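Non-catalytic protein 1 (Piromyces equi, PDB 1WCU) probably binds plant cell-wall polysaccharides as a family 29 carbohydrate-binding module, with no catalytic activity of its own. Local coordinates at residues Gly46-Lys51 / Ile129-Ile134; Ile64-Lys69 / Ile117-Gly122. One frame throughout, in Å; residues are numbered along the deposited sequence.

Contact 1: Gly46-Lys51 / Ile129-Ile134; sequences GAISLK and IYMRYI
Ile48 holds CG1 between its backbone N and carbonyl carbon (chi1 57°), and an extended chi2 carries CD1 across toward Met131. Met131 comes to meet it. Its chain is straight as far as SD and then bends (chi3 -88°), which swings the terminal methyl toward Ile48. The two side chains meet tip to tip, with Ile48 CD1 3.7 Å from Met131 CE. Met131 SD is also near, 4.1 Å from Ile48 CD1, so one methyl touches both the sulfur and its methyl.

The second pair is Leu50 with Ile134. Their side chains cross at about a right angle, and a single methyl from each makes the touch: Leu50 CD1 is 3.7 Å from Ile134 CD1. The backbones stay well apart here, the CA atoms of Leu50 and Ile134 being 9.7 Å from each other. No hydrogen bond joins the segments. All four touching residues are buried. Leu36 packs on Ile48 and Leu66 on Ile134, continuing the apolar layer. Strands 47-52 and 129-137 belong to different antiparallel sheets, so the two methyl contacts form part of the hydrophobic core between the facing sheets of a beta-sandwich, consistent with the beta-jelly roll of this family.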
loop_
_atom_site.group_PDB
_atom_site.type_symbol
_atom_site.label_atom_id
_atom_site.label_comp_id
_atom_site.label_asym_id
_atom_site.label_seq_id
_atom_site.Cartn_x
_atom_site.Cartn_y
_atom_site.Cartn_z
ATOM N N GLY A 46 -5.363 -11.692 -5.673
ATOM C CA GLY A 46 -6.215 -10.635 -5.157
ATOM C C GLY A 46 -5.433 -9.490 -4.565
ATOM O O GLY A 46 -4.305 -9.678 -4.115
ATOM N N ALA A 47 -6.069 -8.329 -4.525
ATOM C CA ALA A 47 -5.420 -7.079 -4.131
ATOM C C ALA A 47 -6.323 -6.172 -3.332
ATOM O O ALA A 47 -7.537 -6.146 -3.541
ATOM C CB ALA A 47 -4.996 -6.314 -5.344
ATOM N N ILE A 48 -5.705 -5.364 -2.472
ATOM C CA ILE A 48 -6.305 -4.083 -2.099
ATOM C C ILE A 48 -5.690 -3.002 -2.986
ATOM O O ILE A 48 -4.569 -3.153 -3.485
ATOM C CB ILE A 48 -6.140 -3.731 -0.613
ATOM C CG1 ILE A 48 -4.664 -3.721 -0.202
ATOM C CG2 ILE A 48 -7.002 -4.622 0.237
ATOM C CD1 ILE A 48 -4.438 -3.087 1.143
ATOM N N SER A 49 -6.429 -1.929 -3.224
ATOM C CA SER A 49 -5.898 -0.782 -3.964
ATOM C C SER A 49 -6.429 0.479 -3.281
ATOM O O SER A 49 -7.627 0.798 -3.360
ATOM C CB SER A 49 -6.274 -0.847 -5.436
ATOM O OG SER A 49 -5.677 0.253 -6.096
ATOM N N LEU A 50 -5.547 1.159 -2.554
ATOM C CA LEU A 50 -5.971 2.205 -1.646
ATOM C C LEU A 50 -5.928 3.540 -2.377
ATOM O O LEU A 50 -4.851 4.093 -2.667
ATOM C CB LEU A 50 -5.114 2.201 -0.375
ATOM C CG LEU A 50 -5.143 0.853 0.359
ATOM C CD1 LEU A 50 -4.172 0.895 1.538
ATOM C CD2 LEU A 50 -6.562 0.484 0.835
ATOM N N LYS A 51 -7.126 4.013 -2.691
ATOM C CA LYS A 51 -7.383 5.225 -3.477
ATOM C C LYS A 51 -7.444 6.449 -2.577
ATOM O O LYS A 51 -8.121 6.445 -1.554
ATOM C CB LYS A 51 -8.714 5.051 -4.243
ATOM C CG LYS A 51 -9.325 6.324 -4.834
ATOM C CD LYS A 51 -8.596 6.832 -6.089
ATOM C CE LYS A 51 -9.339 8.065 -6.633
ATOM N NZ LYS A 51 -8.921 8.537 -7.985
ATOM N N ILE A 129 -2.840 -11.125 4.983
ATOM C CA ILE A 129 -1.703 -10.219 4.950
ATOM C C ILE A 129 -2.073 -9.051 5.856
ATOM O O ILE A 129 -2.986 -8.282 5.525
ATOM C CB ILE A 129 -1.418 -9.752 3.502
ATOM C CG1 ILE A 129 -1.068 -10.960 2.620
ATOM C CG2 ILE A 129 -0.291 -8.720 3.481
ATOM C CD1 ILE A 129 -1.265 -10.708 1.160
ATOM N N TYR A 130 -1.408 -8.954 7.005
ATOM C CA TYR A 130 -1.700 -7.939 8.019
ATOM C C TYR A 130 -0.808 -6.724 7.835
ATOM O O TYR A 130 0.411 -6.851 7.671
ATOM C CB TYR A 130 -1.479 -8.505 9.441
ATOM C CG TYR A 130 -2.305 -9.737 9.759
ATOM C CD1 TYR A 130 -1.822 -11.001 9.484
ATOM C CD2 TYR A 130 -3.560 -9.627 10.353
ATOM C CE1 TYR A 130 -2.561 -12.136 9.771
ATOM C CE2 TYR A 130 -4.324 -10.757 10.638
ATOM C CZ TYR A 130 -3.811 -12.007 10.358
ATOM O OH TYR A 130 -4.576 -13.144 10.634
ATOM N N MET A 131 -1.418 -5.538 7.853
ATOM C CA MET A 131 -0.681 -4.306 7.559
ATOM C C MET A 131 -0.950 -3.235 8.612
ATOM O O MET A 131 -2.053 -3.137 9.142
ATOM C CB MET A 131 -1.073 -3.769 6.173
ATOM C CG MET A 131 -0.579 -4.669 5.063
ATOM S SD MET A 131 -1.330 -4.331 3.474
ATOM C CE MET A 131 -2.760 -5.374 3.585
ATOM N N ARG A 132 0.065 -2.410 8.867
ATOM C CA ARG A 132 -0.073 -1.236 9.720
ATOM C C ARG A 132 0.743 -0.085 9.149
ATOM O O ARG A 132 1.697 -0.304 8.407
ATOM C CB ARG A 132 0.425 -1.519 11.149
ATOM C CG ARG A 132 -0.457 -2.455 11.941
ATOM C CD ARG A 132 0.172 -2.812 13.289
ATOM N NE ARG A 132 -0.698 -3.707 14.048
ATOM C CZ ARG A 132 -0.329 -4.403 15.121
ATOM N NH1 ARG A 132 0.899 -4.294 15.596
ATOM N NH2 ARG A 132 -1.185 -5.230 15.693
ATOM N N TYR A 133 0.382 1.135 9.526
ATOM C CA TYR A 133 1.191 2.327 9.235
ATOM C C TYR A 133 1.505 2.467 7.739
ATOM O O TYR A 133 2.659 2.593 7.343
ATOM C CB TYR A 133 2.475 2.371 10.092
ATOM C CG TYR A 133 2.277 2.037 11.555
ATOM C CD1 TYR A 133 1.519 2.835 12.391
ATOM C CD2 TYR A 133 2.840 0.892 12.074
ATOM C CE1 TYR A 133 1.340 2.473 13.767
ATOM C CE2 TYR A 133 2.681 0.531 13.390
ATOM C CZ TYR A 133 1.939 1.307 14.228
ATOM O OH TYR A 133 1.817 0.880 15.541
ATOM N N ILE A 134 0.456 2.467 6.935
ATOM C CA ILE A 134 0.569 2.699 5.507
ATOM C C ILE A 134 0.645 4.207 5.298
ATOM O O ILE A 134 -0.319 4.928 5.563
ATOM C CB ILE A 134 -0.625 2.111 4.726
ATOM C CG1 ILE A 134 -0.745 0.602 4.998
ATOM C CG2 ILE A 134 -0.429 2.389 3.232
ATOM C CD1 ILE A 134 -2.008 -0.016 4.407
#

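Contact 2: Ile64-Lys69 / Ile117-Gly122; sequences IYLQVK and IIVQDG
The strands of Ile64-Lys69 and Ile117-Gly122 head broadly the same way but spread apart along their length: the CA atoms of Ile64 and Ile117 are 8.3 Å apart, and those of Leu66 and Val119 10.4 Å. The first pair is therefore the closer one. Ile64 and Ile117 reach toward each other tip to tip. In both, CG1 is anti to the carbonyl carbon (chi1 -65° in Ile64, -62° in Ile117), which sends the CG1 arm of each toward the other. Ile64 CD1, at the end of its arm, thereby comes within 4.1 Å of Ile117 CG1. The CG2 branches approach as well, with Ile64 CG2 4.2 Å from Ile117 CG2. Two branches of each isoleucine thus face the partner.

Two residues further along, Leu66 meets Val119. Leu66 CD1 extends to within 4.3 Å of Val119 CG2, a looser touch that bridges the wider gap. No hydrogen bond crosses between the segments; the join is wholly apolar and buried.

Strand 62-70 is flanked in its sheet by strands 101-109 and 129-137, and strand 116-121 lies between strands 47-52 and 74-79 in the other. The contact joins the inner strands of the two sheets: Val78 and Val108 pack against Ile64, Met131 against Val119, and Phe106 against Leu66.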
loop_
_atom_site.group_PDB
_atom_site.type_symbol
_atom_site.label_atom_id
_atom_site.label_comp_id
_atom_site.label_asym_id
_atom_site.label_seq_id
_atom_site.Cartn_x
_atom_site.Cartn_y
_atom_site.Cartn_z
ATOM N N ILE A 64 6.630 5.011 -0.578
ATOM C CA ILE A 64 5.560 4.294 0.100
ATOM C C ILE A 64 6.178 3.476 1.234
ATOM O O ILE A 64 7.056 2.638 0.999
ATOM C CB ILE A 64 4.790 3.366 -0.883
ATOM C CG1 ILE A 64 4.048 4.188 -1.950
ATOM C CG2 ILE A 64 3.805 2.461 -0.142
ATOM C CD1 ILE A 64 3.623 3.411 -3.175
ATOM N N TYR A 65 5.701 3.719 2.451
ATOM C CA TYR A 65 6.106 3.002 3.661
ATOM C C TYR A 65 4.918 2.206 4.173
ATOM O O TYR A 65 3.779 2.699 4.163
ATOM C CB TYR A 65 6.560 3.990 4.740
ATOM C CG TYR A 65 6.821 3.375 6.090
ATOM C CD1 TYR A 65 5.792 3.170 6.982
ATOM C CD2 TYR A 65 8.103 3.007 6.478
ATOM C CE1 TYR A 65 6.029 2.606 8.238
ATOM C CE2 TYR A 65 8.341 2.432 7.728
ATOM C CZ TYR A 65 7.304 2.242 8.591
ATOM O OH TYR A 65 7.523 1.669 9.840
ATOM N N LEU A 66 5.169 0.987 4.635
ATOM C CA LEU A 66 4.193 0.251 5.455
ATOM C C LEU A 66 4.884 -0.854 6.228
ATOM O O LEU A 66 6.041 -1.211 5.928
ATOM C CB LEU A 66 3.048 -0.318 4.606
ATOM C CG LEU A 66 3.313 -1.593 3.803
ATOM C CD1 LEU A 66 1.996 -2.157 3.262
ATOM C CD2 LEU A 66 4.270 -1.340 2.681
ATOM N N GLN A 67 4.164 -1.381 7.207
ATOM C CA GLN A 67 4.575 -2.590 7.922
ATOM C C GLN A 67 3.650 -3.748 7.543
ATOM O O GLN A 67 2.431 -3.574 7.433
ATOM C CB GLN A 67 4.558 -2.364 9.435
ATOM C CG GLN A 67 5.492 -1.250 9.880
ATOM C CD GLN A 67 5.555 -1.044 11.379
ATOM O OE1 GLN A 67 6.128 -0.043 11.845
ATOM N NE2 GLN A 67 4.953 -1.945 12.136
ATOM N N VAL A 68 4.251 -4.923 7.354
ATOM C CA VAL A 68 3.506 -6.128 6.973
ATOM C C VAL A 68 3.897 -7.289 7.884
ATOM O O VAL A 68 5.078 -7.445 8.221
ATOM C CB VAL A 68 3.802 -6.542 5.525
ATOM C CG1 VAL A 68 2.907 -7.712 5.111
ATOM C CG2 VAL A 68 3.598 -5.363 4.589
ATOM N N LYS A 69 2.901 -8.102 8.263
ATOM C CA LYS A 69 3.083 -9.376 8.963
ATOM C C LYS A 69 2.255 -10.381 8.198
ATOM O O LYS A 69 1.065 -10.166 7.991
ATOM C CB LYS A 69 2.589 -9.270 10.413
ATOM C CG LYS A 69 2.605 -10.597 11.157
ATOM C CD LYS A 69 2.135 -10.443 12.594
ATOM C CE LYS A 69 0.677 -10.220 12.713
ATOM N NZ LYS A 69 0.266 -10.186 14.163
ATOM N N ILE A 117 -2.432 2.886 -4.177
ATOM C CA ILE A 117 -1.407 1.984 -3.681
ATOM C C ILE A 117 -1.982 0.562 -3.630
ATOM O O ILE A 117 -2.933 0.289 -2.885
ATOM C CB ILE A 117 -0.936 2.396 -2.262
ATOM C CG1 ILE A 117 -0.318 3.791 -2.295
ATOM C CG2 ILE A 117 0.069 1.366 -1.720
ATOM C CD1 ILE A 117 -0.038 4.408 -0.925
ATOM N N ILE A 118 -1.371 -0.344 -4.377
ATOM C CA ILE A 118 -1.801 -1.742 -4.476
ATOM C C ILE A 118 -0.928 -2.651 -3.627
ATOM O O ILE A 118 0.291 -2.525 -3.640
ATOM C CB ILE A 118 -1.678 -2.223 -5.943
ATOM C CG1 ILE A 118 -2.723 -1.545 -6.840
ATOM C CG2 ILE A 118 -1.814 -3.739 -6.047
ATOM C CD1 ILE A 118 -2.360 -1.615 -8.322
ATOM N N VAL A 119 -1.555 -3.553 -2.880
ATOM C CA VAL A 119 -0.848 -4.658 -2.202
ATOM C C VAL A 119 -1.530 -5.917 -2.708
ATOM O O VAL A 119 -2.754 -5.992 -2.681
ATOM C CB VAL A 119 -0.914 -4.579 -0.667
ATOM C CG1 VAL A 119 -0.108 -5.702 -0.016
ATOM C CG2 VAL A 119 -0.369 -3.233 -0.192
ATOM N N GLN A 120 -0.752 -6.893 -3.171
ATOM C CA GLN A 120 -1.293 -8.035 -3.898
ATOM C C GLN A 120 -0.609 -9.342 -3.483
ATOM O O GLN A 120 0.612 -9.374 -3.288
ATOM C CB GLN A 120 -1.140 -7.771 -5.413
ATOM C CG GLN A 120 -1.981 -8.607 -6.303
ATOM C CD GLN A 120 -2.227 -7.988 -7.691
ATOM O OE1 GLN A 120 -1.576 -7.012 -8.136
ATOM N NE2 GLN A 120 -3.173 -8.560 -8.382
ATOM N N ASP A 121 -1.401 -10.400 -3.338
ATOM C CA ASP A 121 -0.919 -11.738 -2.941
ATOM C C ASP A 121 -0.409 -12.545 -4.124
ATOM O O ASP A 121 -1.194 -13.136 -4.845
ATOM C CB ASP A 121 -2.058 -12.509 -2.249
ATOM C CG ASP A 121 -1.617 -13.835 -1.687
ATOM O OD1 ASP A 121 -0.390 -14.107 -1.611
ATOM O OD2 ASP A 121 -2.505 -14.568 -1.208
ATOM N N GLY A 122 0.909 -12.615 -4.279
ATOM C CA GLY A 122 1.503 -13.229 -5.467
ATOM C C GLY A 122 1.188 -14.703 -5.637
ATOM O O GLY A 122 0.792 -15.124 -6.729
#

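From the N terminus the chain passes first through Gly46-Lys51, then Ile64-Lys69, Ile117-Gly122 and Ile129-Ile134. Contact 2 closes a loop of 47 residues, and contact 1 closes a larger one of 77 residues around it. The two are nested and do not cross. Their centres are about 5 Å apart, in the middle of the module. Each contact draws one strand from each sheet. Within the sheets the partners are neighbours: strand 47-52 pairs with 116-121, where Leu50 N probably hydrogen-bonds Ile117 O (2.8 Å), and strand 62-70 pairs with 129-137. The four strands therefore make one block, hydrogen-bonded strand to strand within each sheet and packed face to face between the sheets.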